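Local coordinates for putrescine aminotransferase (Halomonas elongata DSM 2581, PDB 6GWI), which probably catalyses the pyridoxal-5'-phosphate-dependent transfer of an amino group from amines such as putrescine to a carbonyl acceptor, at residues B[379-384]-B[395-400]; B[182-187]-B[369-374]; B[110-115]-B[312-317]. One frame throughout, in Å; residues are numbered along the deposited sequence.

Contacts 1 and 2 meet at one antiparallel sheet: strands 376-381 and 367-373 are neighbours in it, one touching helix 397-407 and the other helix 185-188. They join directly through Glu380, whose OE2 forms a salt bridge with Arg371 and a probable hydrogen bond with Tyr184. Their chemistry differs with depth: contact 1 is buried and apolar, whereas contact 2 lies nearer the surface and sets a carboxylate and a guanidinium against aromatic rings. Contact 3, also buried, lies on the opposite side of the chain's centre, about 27 Å from contact 1 and 24 Å from contact 2 between nearest atoms; it is mainly aromatic and borders the second subunit.

Contact 1: B[379-384]-B[395-400]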
ATOM      1  N   LEU B 379      23.411  16.435  10.683  1.00 27.13           N
ATOM      2  CA  LEU B 379      24.778  16.932  10.688  1.00 43.05           C
ATOM      3  C   LEU B 379      25.359  16.830   9.283  1.00 44.34           C
ATOM      4  O   LEU B 379      25.069  15.880   8.549  1.00 42.05           O
ATOM      5  CB  LEU B 379      25.680  16.141  11.640  1.00 51.69           C
ATOM      6  CG  LEU B 379      25.253  15.953  13.093  1.00 48.68           C
ATOM      7  CD1 LEU B 379      26.185  14.959  13.770  1.00 46.02           C
ATOM      8  CD2 LEU B 379      25.242  17.280  13.841  1.00 46.53           C
ATOM      9  N   GLU B 380      26.183  17.809   8.916  1.00 30.50           N
ATOM     10  CA  GLU B 380      26.890  17.814   7.640  1.00 42.53           C
ATOM     11  C   GLU B 380      28.358  17.522   7.930  1.00 39.88           C
ATOM     12  O   GLU B 380      29.038  18.323   8.581  1.00 48.63           O
ATOM     13  CB  GLU B 380      26.727  19.150   6.920  1.00 34.88           C
ATOM     14  CG  GLU B 380      25.290  19.524   6.573  1.00 31.47           C
ATOM     15  CD  GLU B 380      24.690  18.646   5.489  1.00 34.04           C
ATOM     16  OE1 GLU B 380      25.354  17.685   5.052  1.00 35.99           O
ATOM     17  OE2 GLU B 380      23.549  18.924   5.067  1.00 36.05           O
ATOM     18  N   LEU B 381      28.844  16.378   7.456  1.00 36.93           N
ATOM     19  CA  LEU B 381      30.243  16.018   7.634  1.00 51.07           C
ATOM     20  C   LEU B 381      31.079  16.661   6.534  1.00 32.46           C
ATOM     21  O   LEU B 381      30.722  16.597   5.353  1.00 35.28           O
ATOM     22  CB  LEU B 381      30.408  14.499   7.620  1.00 67.65           C
ATOM     23  CG  LEU B 381      29.546  13.713   8.615  1.00 73.26           C
ATOM     24  CD1 LEU B 381      29.925  12.236   8.594  1.00 73.81           C
ATOM     25  CD2 LEU B 381      29.655  14.273  10.027  1.00 78.96           C
ATOM     26  N   VAL B 382      32.186  17.295   6.925  1.00 62.09           N
ATOM     27  CA  VAL B 382      33.091  17.947   5.988  1.00 72.25           C
ATOM     28  C   VAL B 382      34.526  17.581   6.339  1.00 63.65           C
ATOM     29  O   VAL B 382      34.849  17.289   7.495  1.00 53.63           O
ATOM     30  CB  VAL B 382      32.927  19.486   5.983  1.00 72.99           C
ATOM     31  CG1 VAL B 382      31.499  19.876   5.633  1.00 79.95           C
ATOM     32  CG2 VAL B 382      33.350  20.075   7.327  1.00 35.41           C
ATOM     33  N   ALA B 383      35.391  17.601   5.325  1.00 69.96           N
ATOM     34  CA  ALA B 383      36.821  17.413   5.529  1.00 63.76           C
ATOM     35  C   ALA B 383      37.534  18.714   5.877  1.00 59.78           C
ATOM     36  O   ALA B 383      38.548  18.686   6.584  1.00 48.70           O
ATOM     37  CB  ALA B 383      37.452  16.802   4.273  1.00 50.10           C
ATOM     38  N   ASP B 384      37.016  19.850   5.415  1.00 58.37           N
ATOM     39  CA  ASP B 384      37.595  21.161   5.691  1.00 66.27           C
ATOM     40  C   ASP B 384      36.475  22.080   6.147  1.00 55.04           C
ATOM     41  O   ASP B 384      35.550  22.360   5.379  1.00 49.03           O
ATOM     42  CB  ASP B 384      38.291  21.728   4.447  1.00 83.47           C
ATOM     43  CG  ASP B 384      38.975  23.056   4.710  1.00 96.77           C
ATOM     44  OD1 ASP B 384      40.215  23.056   4.866  1.00100.11           O
ATOM     45  OD2 ASP B 384      38.279  24.088   4.809  1.00103.87           O
ATOM     46  N   LEU B 395      35.217   7.671  -0.021  1.00 59.05           N
ATOM     47  CA  LEU B 395      35.537   7.351   1.365  1.00 60.55           C
ATOM     48  C   LEU B 395      34.302   7.022   2.195  1.00 50.98           C
ATOM     49  O   LEU B 395      34.438   6.433   3.272  1.00 39.67           O
ATOM     50  CB  LEU B 395      36.295   8.520   1.998  1.00 71.19           C
ATOM     51  CG  LEU B 395      37.667   8.831   1.387  1.00 61.44           C
ATOM     52  CD1 LEU B 395      38.272  10.076   2.022  1.00 39.95           C
ATOM     53  CD2 LEU B 395      38.617   7.652   1.525  1.00 73.48           C
ATOM     54  N   GLY B 396      33.108   7.370   1.717  1.00 44.56           N
ATOM     55  CA  GLY B 396      31.886   7.056   2.430  1.00 40.85           C
ATOM     56  C   GLY B 396      31.896   7.531   3.867  1.00 37.93           C
ATOM     57  O   GLY B 396      31.605   6.758   4.786  1.00 41.02           O
ATOM     58  N   ALA B 397      32.227   8.807   4.073  1.00 40.21           N
ATOM     59  CA  ALA B 397      32.286   9.352   5.424  1.00 46.11           C
ATOM     60  C   ALA B 397      30.977   9.127   6.171  1.00 46.36           C
ATOM     61  O   ALA B 397      30.982   8.753   7.349  1.00 37.40           O
ATOM     62  CB  ALA B 397      32.619  10.844   5.371  1.00 56.74           C
ATOM     63  N   GLY B 398      29.844   9.359   5.502  1.00 42.67           N
ATOM     64  CA  GLY B 398      28.560   9.226   6.171  1.00 32.45           C
ATOM     65  C   GLY B 398      28.235   7.790   6.541  1.00 38.94           C
ATOM     66  O   GLY B 398      27.789   7.510   7.657  1.00 40.49           O
ATOM     67  N   ASN B 399      28.451   6.859   5.608  1.00 39.17           N
ATOM     68  CA  ASN B 399      28.199   5.452   5.903  1.00 41.52           C
ATOM     69  C   ASN B 399      29.111   4.952   7.016  1.00 44.60           C
ATOM     70  O   ASN B 399      28.695   4.140   7.852  1.00 29.82           O
ATOM     71  CB  ASN B 399      28.382   4.605   4.645  1.00 39.21           C
ATOM     72  CG  ASN B 399      27.355   4.915   3.578  1.00 49.97           C
ATOM     73  OD1 ASN B 399      26.341   5.562   3.844  1.00 45.85           O
ATOM     74  ND2 ASN B 399      27.605   4.445   2.365  1.00 64.61           N
ATOM     75  N   LEU B 400      30.367   5.404   7.030  1.00 40.88           N
ATOM     76  CA  LEU B 400      31.280   5.019   8.100  1.00 43.29           C
ATOM     77  C   LEU B 400      30.787   5.533   9.445  1.00 35.30           C
ATOM     78  O   LEU B 400      30.757   4.791  10.434  1.00 34.68           O
ATOM     79  CB  LEU B 400      32.688   5.541   7.809  1.00 42.59           C
ATOM     80  CG  LEU B 400      33.732   5.249   8.888  1.00 49.33           C
ATOM     81  CD1 LEU B 400      33.858   3.752   9.148  1.00 45.81           C
ATOM     82  CD2 LEU B 400      35.079   5.833   8.485  1.00 43.92           C
TER
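Leu381 meets Ala397 and Gly398 through a single methyl group, CD1, and the contact is apolar. On the side of Ala397, Leu381 CD1 comes to 4.4 Å from Ala397 CB, so two methyl groups face each other. The Leu381 side chain starts toward the helix with CG beside its own backbone N and opposite the carbonyl carbon (chi1 -54°), which carries this branch across the gap between strand 376-381 and the first turn of helix 397-407.

The remaining touches are methyl against backbone. Leu381 CD1 rests 3.8 Å from Ala397 O and 4.1 Å from Gly398 CA. The backbones, judged by their CA atoms, come nearest at 7.1 Å, from Leu381 CA to Gly398 CA.

Polar bonds are not made across the pair but run beside it. Within the helical segment, Leu400 N donates to Gly396 O over 2.9 Å, closing the first turn after the N-cap residue Gly396. Asp417 ties the two sides together indirectly: its OD1 accepts from Gly398 N, while its backbone bonds to that of Leu381. Helix 429-450 adds Leu443 on Leu381 and Leu450 on Ala397.

The contact packs a helix on the C-terminal antiparallel sheet of this class-III aminotransferase, a family of fold type I. The buried surface is small, 84 Å² over both sides. Between these two segments the joining is by van der Waals contact alone, the directional bonds coming through Asp417.

Contact 2: B[182-187]-B[369-374]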
ATOM      1  N   GLN B 182      15.795  21.832  -5.209  1.00 31.55           N
ATOM      2  CA  GLN B 182      15.432  21.675  -3.808  1.00 37.31           C
ATOM      3  C   GLN B 182      16.020  22.801  -2.965  1.00 28.62           C
ATOM      4  O   GLN B 182      17.127  23.276  -3.238  1.00 28.90           O
ATOM      5  CB  GLN B 182      15.933  20.330  -3.270  1.00 34.46           C
ATOM      6  CG  GLN B 182      17.432  20.126  -3.434  1.00 37.88           C
ATOM      7  CD  GLN B 182      17.962  18.933  -2.659  1.00 37.12           C
ATOM      8  OE1 GLN B 182      17.296  18.409  -1.763  1.00 28.58           O
ATOM      9  NE2 GLN B 182      19.177  18.513  -2.986  1.00 23.35           N
ATOM     10  N   PRO B 183      15.322  23.246  -1.911  1.00 26.47           N
ATOM     11  CA  PRO B 183      15.857  24.336  -1.070  1.00 26.21           C
ATOM     12  C   PRO B 183      16.901  23.855  -0.062  1.00 28.15           C
ATOM     13  O   PRO B 183      16.770  24.035   1.152  1.00 31.19           O
ATOM     14  CB  PRO B 183      14.587  24.880  -0.399  1.00 30.21           C
ATOM     15  CG  PRO B 183      13.692  23.687  -0.277  1.00 31.46           C
ATOM     16  CD  PRO B 183      13.957  22.848  -1.508  1.00 28.13           C
ATOM     17  N   TYR B 184      17.978  23.258  -0.578  1.00 33.90           N
ATOM     18  CA  TYR B 184      19.053  22.689   0.239  1.00 29.23           C
ATOM     19  C   TYR B 184      20.230  23.658   0.252  1.00 29.41           C
ATOM     20  O   TYR B 184      21.123  23.586  -0.593  1.00 31.05           O
ATOM     21  CB  TYR B 184      19.463  21.329  -0.315  1.00 27.49           C
ATOM     22  CG  TYR B 184      20.531  20.597   0.469  1.00 31.58           C
ATOM     23  CD1 TYR B 184      20.801  20.911   1.796  1.00 31.30           C
ATOM     24  CD2 TYR B 184      21.262  19.573  -0.123  1.00 31.74           C
ATOM     25  CE1 TYR B 184      21.772  20.229   2.507  1.00 27.01           C
ATOM     26  CE2 TYR B 184      22.231  18.889   0.578  1.00 31.95           C
ATOM     27  CZ  TYR B 184      22.483  19.219   1.889  1.00 33.09           C
ATOM     28  OH  TYR B 184      23.451  18.525   2.577  1.00 34.76           O
ATOM     29  N   TRP B 185      20.261  24.544   1.251  1.00 28.87           N
ATOM     30  CA  TRP B 185      21.253  25.614   1.244  1.00 30.95           C
ATOM     31  C   TRP B 185      22.673  25.071   1.379  1.00 38.13           C
ATOM     32  O   TRP B 185      23.571  25.469   0.626  1.00 36.90           O
ATOM     33  CB  TRP B 185      20.972  26.620   2.363  1.00 34.98           C
ATOM     34  CG  TRP B 185      21.964  27.751   2.370  1.00 44.29           C
ATOM     35  CD1 TRP B 185      21.960  28.846   1.554  1.00 43.88           C
ATOM     36  CD2 TRP B 185      23.116  27.884   3.213  1.00 54.58           C
ATOM     37  NE1 TRP B 185      23.032  29.656   1.844  1.00 47.69           N
ATOM     38  CE2 TRP B 185      23.758  29.088   2.857  1.00 34.91           C
ATOM     39  CE3 TRP B 185      23.666  27.105   4.237  1.00 53.23           C
ATOM     40  CZ2 TRP B 185      24.918  29.532   3.490  1.00 36.66           C
ATOM     41  CZ3 TRP B 185      24.819  27.549   4.864  1.00 45.61           C
ATOM     42  CH2 TRP B 185      25.432  28.750   4.487  1.00 46.57           C
ATOM     43  N   PHE B 186      22.911  24.180   2.344  1.00 35.51           N
ATOM     44  CA  PHE B 186      24.283  23.758   2.592  1.00 46.16           C
ATOM     45  C   PHE B 186      24.875  23.083   1.362  1.00 42.73           C
ATOM     46  O   PHE B 186      26.026  23.343   0.992  1.00 32.54           O
ATOM     47  CB  PHE B 186      24.369  22.818   3.794  1.00 48.69           C
ATOM     48  CG  PHE B 186      25.785  22.507   4.204  1.00 53.89           C
ATOM     49  CD1 PHE B 186      26.498  21.494   3.582  1.00 52.29           C
ATOM     50  CD2 PHE B 186      26.410  23.244   5.198  1.00 50.12           C
ATOM     51  CE1 PHE B 186      27.804  21.217   3.951  1.00 55.10           C
ATOM     52  CE2 PHE B 186      27.713  22.970   5.571  1.00 44.59           C
ATOM     53  CZ  PHE B 186      28.411  21.956   4.947  1.00 53.45           C
ATOM     54  N   GLY B 187      24.102  22.212   0.712  1.00 58.64           N
ATOM     55  CA  GLY B 187      24.627  21.470  -0.416  1.00 50.57           C
ATOM     56  C   GLY B 187      24.663  22.247  -1.712  1.00 35.89           C
ATOM     57  O   GLY B 187      25.540  22.009  -2.548  1.00 41.55           O
ATOM     58  N   GLU B 369      28.053  21.563   9.704  1.00 45.01           N
ATOM     59  CA  GLU B 369      26.784  22.193  10.036  1.00 45.15           C
ATOM     60  C   GLU B 369      25.977  21.241  10.907  1.00 46.97           C
ATOM     61  O   GLU B 369      26.029  20.023  10.717  1.00 32.45           O
ATOM     62  CB  GLU B 369      25.987  22.561   8.779  1.00 51.79           C
ATOM     63  CG  GLU B 369      24.735  23.380   9.069  1.00 39.47           C
ATOM     64  CD  GLU B 369      23.854  23.560   7.852  1.00 36.42           C
ATOM     65  OE1 GLU B 369      23.066  22.641   7.549  1.00 43.41           O
ATOM     66  OE2 GLU B 369      23.952  24.618   7.195  1.00 41.91           O
ATOM     67  N   ALA B 370      25.241  21.807  11.861  1.00 36.64           N
ATOM     68  CA  ALA B 370      24.271  21.071  12.660  1.00 51.65           C
ATOM     69  C   ALA B 370      22.950  21.824  12.617  1.00 68.33           C
ATOM     70  O   ALA B 370      22.919  23.036  12.850  1.00 53.18           O
ATOM     71  CB  ALA B 370      24.742  20.905  14.109  1.00 68.65           C
ATOM     72  N   ARG B 371      21.868  21.114  12.301  1.00 88.50           N
ATOM     73  CA  ARG B 371      20.553  21.727  12.189  1.00 31.31           C
ATOM     74  C   ARG B 371      19.502  20.803  12.782  1.00 44.71           C
ATOM     75  O   ARG B 371      19.615  19.577  12.706  1.00 28.54           O
ATOM     76  CB  ARG B 371      20.204  22.041  10.725  1.00 50.31           C
ATOM     77  CG  ARG B 371      20.203  20.823   9.809  1.00 45.63           C
ATOM     78  CD  ARG B 371      19.689  21.173   8.421  1.00 39.52           C
ATOM     79  NE  ARG B 371      19.654  20.004   7.548  1.00 35.74           N
ATOM     80  CZ  ARG B 371      20.666  19.597   6.787  1.00 31.41           C
ATOM     81  NH1 ARG B 371      21.811  20.268   6.775  1.00 28.04           N
ATOM     82  NH2 ARG B 371      20.530  18.514   6.031  1.00 29.35           N
ATOM     83  N   SER B 372      18.466  21.399  13.363  1.00 43.57           N
ATOM     84  CA  SER B 372      17.373  20.615  13.908  1.00 45.28           C
ATOM     85  C   SER B 372      16.114  21.463  13.923  1.00 42.84           C
ATOM     86  O   SER B 372      16.167  22.695  13.925  1.00 41.87           O
ATOM     87  CB  SER B 372      17.691  20.096  15.318  1.00 44.23           C
ATOM     88  OG  SER B 372      17.748  21.152  16.261  1.00 38.90           O
ATOM     89  N   LEU B 373      14.975  20.779  13.922  1.00 36.24           N
ATOM     90  CA  LEU B 373      13.669  21.410  14.061  1.00 36.94           C
ATOM     91  C   LEU B 373      12.761  20.379  14.711  1.00 34.02           C
ATOM     92  O   LEU B 373      12.649  19.256  14.208  1.00 38.52           O
ATOM     93  CB  LEU B 373      13.112  21.861  12.710  1.00 37.50           C
ATOM     94  CG  LEU B 373      11.710  22.476  12.725  1.00 42.95           C
ATOM     95  CD1 LEU B 373      11.644  23.681  13.655  1.00 40.75           C
ATOM     96  CD2 LEU B 373      11.276  22.862  11.319  1.00 36.03           C
ATOM     97  N   GLY B 374      12.119  20.751  15.812  1.00 26.94           N
ATOM     98  CA  GLY B 374      11.418  19.746  16.591  1.00 32.00           C
ATOM     99  C   GLY B 374      12.378  18.633  16.957  1.00 33.10           C
ATOM    100  O   GLY B 374      13.465  18.877  17.492  1.00 30.96           O
TER
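Glu369 pushes one carboxylate oxygen against the edges of two aromatic rings at once. Glu369 OE2 lies 3.5 Å from Phe186 CD2 and 3.8 Å from Trp185 CZ3, near the plane of each ring, where the hydrogen-bearing rim would carry partial positive charge. The rings are turned differently: the carboxylate is nearly coplanar with the indole, at 11°, but inclined by 69° to the Phe186 ring. Glu369 reaches this place as an extended chain, CG opposite its backbone N (chi1 -173°), and Glu369 CB packs 3.7 Å from Phe186 CE2 on the way. The indole nitrogen of Trp185 is turned to another partner, Met192 O.

The second oxygen takes a salt bridge. Glu369 OE1 accepts from Arg371 NH1 at 2.8 Å, between alternate residues of strand 367-373, with the oxygen at the guanidinium edge. That guanidinium is gripped further: NH1 also pairs with Glu380, while NE and NH2 donate to the carbonyls of Ala231 and Gly230. Across the segments Arg371 NH2 stands 4.1 Å from Tyr184 CE1, too oblique to count as a stack. Tyr184 turns its hydroxyl to Glu380, and one face of its ring lies beneath Gly187 N, 3.4 Å above the plane.

Helix 185-188 thus meets the edge strand of the C-terminal antiparallel sheet of this fold type I enzyme without a hydrogen bond across the segments. The shared charges imply that Arg371 would partly offset both Glu369 and Glu380, while the aromatic rims would probably give Glu369 OE2 a weaker favourable contact.

Contact 3: B[110-115]-B[312-317]; sequences RVFFTG and GEFFHG
Phe112 makes a buried aromatic contact with Phe314, His316 and Gly317, joining strand 108-114, which leads to the cofactor loop, to the chain that follows helix 301-311 at the subunit interface. The far end of its ring does the touching: Phe112 CZ comes to 3.5 Å from His316 CD2. The two rings meet obliquely, centroids 5.3 Å apart and planes at 44°, so the pair is neither a stack nor a T-shape. Both side chains point toward each other with CG opposite the backbone N, at chi1 -171° for Phe112.

At the edge of the same ring, in its plane, lie Gly317 CA, 3.7 Å from Phe112 CZ, and His316 O, 3.6 Å from that carbon. The backbone angles of Gly317 by themselves call for glycine, and a CB there would also sit tightly against Phe112 CZ. Phe314 adds a looser touch, Phe314 CD2 being 4.3 Å from Phe112 CE2. An alanine in place of Phe112 would probably open a gap beside His316 and Gly317 and take away one of the aromatic neighbours of the imidazole.

Gly317 is about 7 Å from a bound PLP. Arg126 and Thr123 of helix 117-134 hold imidazole ND1 and NE2, and Met127 touches Phe112 and Phe314. Strand 108-114 pairs with strand 295-300, and a parallel ladder continues the sheet into the second subunit, whose Ser153 bonds to Gly317 N.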
ATOM      1  N   ARG B 110     -12.117  16.153   5.274  1.00 22.04           N
ATOM      2  CA  ARG B 110     -12.397  14.782   4.861  1.00 23.66           C
ATOM      3  C   ARG B 110     -11.095  14.012   4.695  1.00 23.83           C
ATOM      4  O   ARG B 110     -10.023  14.591   4.504  1.00 21.91           O
ATOM      5  CB  ARG B 110     -13.214  14.733   3.561  1.00 26.83           C
ATOM      6  CG  ARG B 110     -14.650  15.198   3.746  1.00 34.60           C
ATOM      7  CD  ARG B 110     -15.289  15.588   2.433  1.00 37.38           C
ATOM      8  NE  ARG B 110     -16.588  16.225   2.634  1.00 49.26           N
ATOM      9  CZ  ARG B 110     -16.811  17.536   2.558  1.00 58.24           C
ATOM     10  NH1 ARG B 110     -15.826  18.383   2.283  1.00 43.63           N
ATOM     11  NH2 ARG B 110     -18.035  18.004   2.758  1.00 87.99           N
ATOM     12  N   VAL B 111     -11.197  12.691   4.803  1.00 18.49           N
ATOM     13  CA  VAL B 111     -10.043  11.814   4.654  1.00 22.78           C
ATOM     14  C   VAL B 111     -10.433  10.609   3.809  1.00 16.02           C
ATOM     15  O   VAL B 111     -11.533  10.063   3.942  1.00 17.19           O
ATOM     16  CB  VAL B 111      -9.482  11.371   6.024  1.00 26.13           C
ATOM     17  CG1 VAL B 111     -10.501  10.540   6.787  1.00 36.64           C
ATOM     18  CG2 VAL B 111      -8.180  10.599   5.835  1.00 37.88           C
ATOM     19  N   PHE B 112      -9.525  10.216   2.923  1.00 21.94           N
ATOM     20  CA  PHE B 112      -9.588   8.958   2.189  1.00 24.56           C
ATOM     21  C   PHE B 112      -8.483   8.065   2.740  1.00 20.15           C
ATOM     22  O   PHE B 112      -7.308   8.447   2.717  1.00 21.30           O
ATOM     23  CB  PHE B 112      -9.404   9.192   0.689  1.00 14.79           C
ATOM     24  CG  PHE B 112      -9.661   7.973  -0.154  1.00 20.10           C
ATOM     25  CD1 PHE B 112      -8.750   6.929  -0.183  1.00 29.34           C
ATOM     26  CD2 PHE B 112     -10.800   7.882  -0.937  1.00 21.01           C
ATOM     27  CE1 PHE B 112      -8.979   5.807  -0.962  1.00 23.51           C
ATOM     28  CE2 PHE B 112     -11.032   6.764  -1.719  1.00 24.09           C
ATOM     29  CZ  PHE B 112     -10.120   5.726  -1.732  1.00 26.67           C
ATOM     30  N   PHE B 113      -8.853   6.898   3.251  1.00 16.79           N
ATOM     31  CA  PHE B 113      -7.884   6.037   3.912  1.00 14.09           C
ATOM     32  C   PHE B 113      -7.156   5.147   2.912  1.00 19.28           C
ATOM     33  O   PHE B 113      -7.719   4.712   1.903  1.00 18.84           O
ATOM     34  CB  PHE B 113      -8.561   5.174   4.980  1.00 16.97           C
ATOM     35  CG  PHE B 113      -9.025   5.952   6.179  1.00 27.02           C
ATOM     36  CD1 PHE B 113      -8.112   6.568   7.019  1.00 23.02           C
ATOM     37  CD2 PHE B 113     -10.372   6.062   6.468  1.00 20.86           C
ATOM     38  CE1 PHE B 113      -8.537   7.285   8.122  1.00 26.84           C
ATOM     39  CE2 PHE B 113     -10.801   6.777   7.568  1.00 16.67           C
ATOM     40  CZ  PHE B 113      -9.883   7.385   8.397  1.00 22.54           C
ATOM     41  N   THR B 114      -5.878   4.899   3.204  1.00 15.58           N
ATOM     42  CA  THR B 114      -5.046   3.979   2.444  1.00 20.08           C
ATOM     43  C   THR B 114      -4.235   3.149   3.432  1.00 19.42           C
ATOM     44  O   THR B 114      -4.374   3.288   4.652  1.00 26.83           O
ATOM     45  CB  THR B 114      -4.106   4.713   1.479  1.00 18.09           C
ATOM     46  OG1 THR B 114      -3.117   5.430   2.227  1.00 22.02           O
ATOM     47  CG2 THR B 114      -4.874   5.685   0.616  1.00 16.64           C
ATOM     48  N   GLY B 115      -3.351   2.306   2.905  1.00 27.73           N
ATOM     49  CA  GLY B 115      -2.513   1.478   3.748  1.00 23.17           C
ATOM     50  C   GLY B 115      -1.121   2.023   3.992  1.00 25.18           C
ATOM     51  O   GLY B 115      -0.452   1.603   4.941  1.00 20.33           O
ATOM     52  N   GLY B 312     -19.551  11.742  -9.079  1.00 28.28           N
ATOM     53  CA  GLY B 312     -20.174  10.433  -8.987  1.00 27.22           C
ATOM     54  C   GLY B 312     -19.298   9.487  -8.193  1.00 27.75           C
ATOM     55  O   GLY B 312     -18.754   9.843  -7.141  1.00 21.00           O
ATOM     56  N   GLU B 313     -19.155   8.259  -8.690  1.00 25.69           N
ATOM     57  CA  GLU B 313     -18.273   7.295  -8.046  1.00 24.23           C
ATOM     58  C   GLU B 313     -16.821   7.596  -8.396  1.00 31.61           C
ATOM     59  O   GLU B 313     -16.487   7.849  -9.558  1.00 24.39           O
ATOM     60  CB  GLU B 313     -18.613   5.864  -8.467  1.00 25.84           C
ATOM     61  CG  GLU B 313     -17.697   4.820  -7.819  1.00 38.62           C
ATOM     62  CD  GLU B 313     -18.092   3.386  -8.125  1.00 40.64           C
ATOM     63  OE1 GLU B 313     -19.217   3.159  -8.610  1.00 27.58           O
ATOM     64  OE2 GLU B 313     -17.266   2.479  -7.882  1.00 30.76           O
ATOM     65  N   PHE B 314     -15.955   7.546  -7.387  1.00 21.67           N
ATOM     66  CA  PHE B 314     -14.506   7.597  -7.572  1.00 24.54           C
ATOM     67  C   PHE B 314     -14.008   6.153  -7.585  1.00 30.40           C
ATOM     68  O   PHE B 314     -13.982   5.491  -6.542  1.00 25.97           O
ATOM     69  CB  PHE B 314     -13.867   8.425  -6.458  1.00 22.42           C
ATOM     70  CG  PHE B 314     -12.394   8.690  -6.639  1.00 33.87           C
ATOM     71  CD1 PHE B 314     -11.854   8.939  -7.890  1.00 37.85           C
ATOM     72  CD2 PHE B 314     -11.552   8.715  -5.536  1.00 29.31           C
ATOM     73  CE1 PHE B 314     -10.498   9.190  -8.039  1.00 30.55           C
ATOM     74  CE2 PHE B 314     -10.203   8.964  -5.677  1.00 24.08           C
ATOM     75  CZ  PHE B 314      -9.675   9.204  -6.930  1.00 22.72           C
ATOM     76  N   PHE B 315     -13.623   5.659  -8.767  1.00 23.10           N
ATOM     77  CA  PHE B 315     -13.263   4.247  -8.938  1.00 19.25           C
ATOM     78  C   PHE B 315     -11.827   4.041  -8.455  1.00 24.47           C
ATOM     79  O   PHE B 315     -10.886   3.840  -9.227  1.00 20.28           O
ATOM     80  CB  PHE B 315     -13.430   3.810 -10.386  1.00 21.83           C
ATOM     81  CG  PHE B 315     -14.859   3.726 -10.830  1.00 29.78           C
ATOM     82  CD1 PHE B 315     -15.584   2.559 -10.659  1.00 28.04           C
ATOM     83  CD2 PHE B 315     -15.476   4.814 -11.423  1.00 33.51           C
ATOM     84  CE1 PHE B 315     -16.902   2.481 -11.065  1.00 29.75           C
ATOM     85  CE2 PHE B 315     -16.792   4.743 -11.833  1.00 36.22           C
ATOM     86  CZ  PHE B 315     -17.508   3.573 -11.654  1.00 28.39           C
ATOM     87  N   HIS B 316     -11.684   4.069  -7.135  1.00 20.07           N
ATOM     88  CA  HIS B 316     -10.379   4.100  -6.499  1.00 26.52           C
ATOM     89  C   HIS B 316     -10.513   3.581  -5.076  1.00 24.05           C
ATOM     90  O   HIS B 316     -11.517   3.842  -4.410  1.00 18.92           O
ATOM     91  CB  HIS B 316      -9.807   5.521  -6.483  1.00 24.38           C
ATOM     92  CG  HIS B 316      -8.459   5.609  -5.847  1.00 24.37           C
ATOM     93  ND1 HIS B 316      -7.306   5.233  -6.499  1.00 21.17           N
ATOM     94  CD2 HIS B 316      -8.079   6.001  -4.607  1.00 21.28           C
ATOM     95  CE1 HIS B 316      -6.272   5.402  -5.696  1.00 18.55           C
ATOM     96  NE2 HIS B 316      -6.714   5.862  -4.540  1.00 17.60           N
ATOM     97  N   GLY B 317      -9.511   2.845  -4.627  1.00 17.74           N
ATOM     98  CA  GLY B 317      -9.445   2.444  -3.234  1.00 24.54           C
ATOM     99  C   GLY B 317      -8.789   1.090  -3.077  1.00 20.87           C
ATOM    100  O   GLY B 317      -8.491   0.392  -4.043  1.00 23.65           O
TER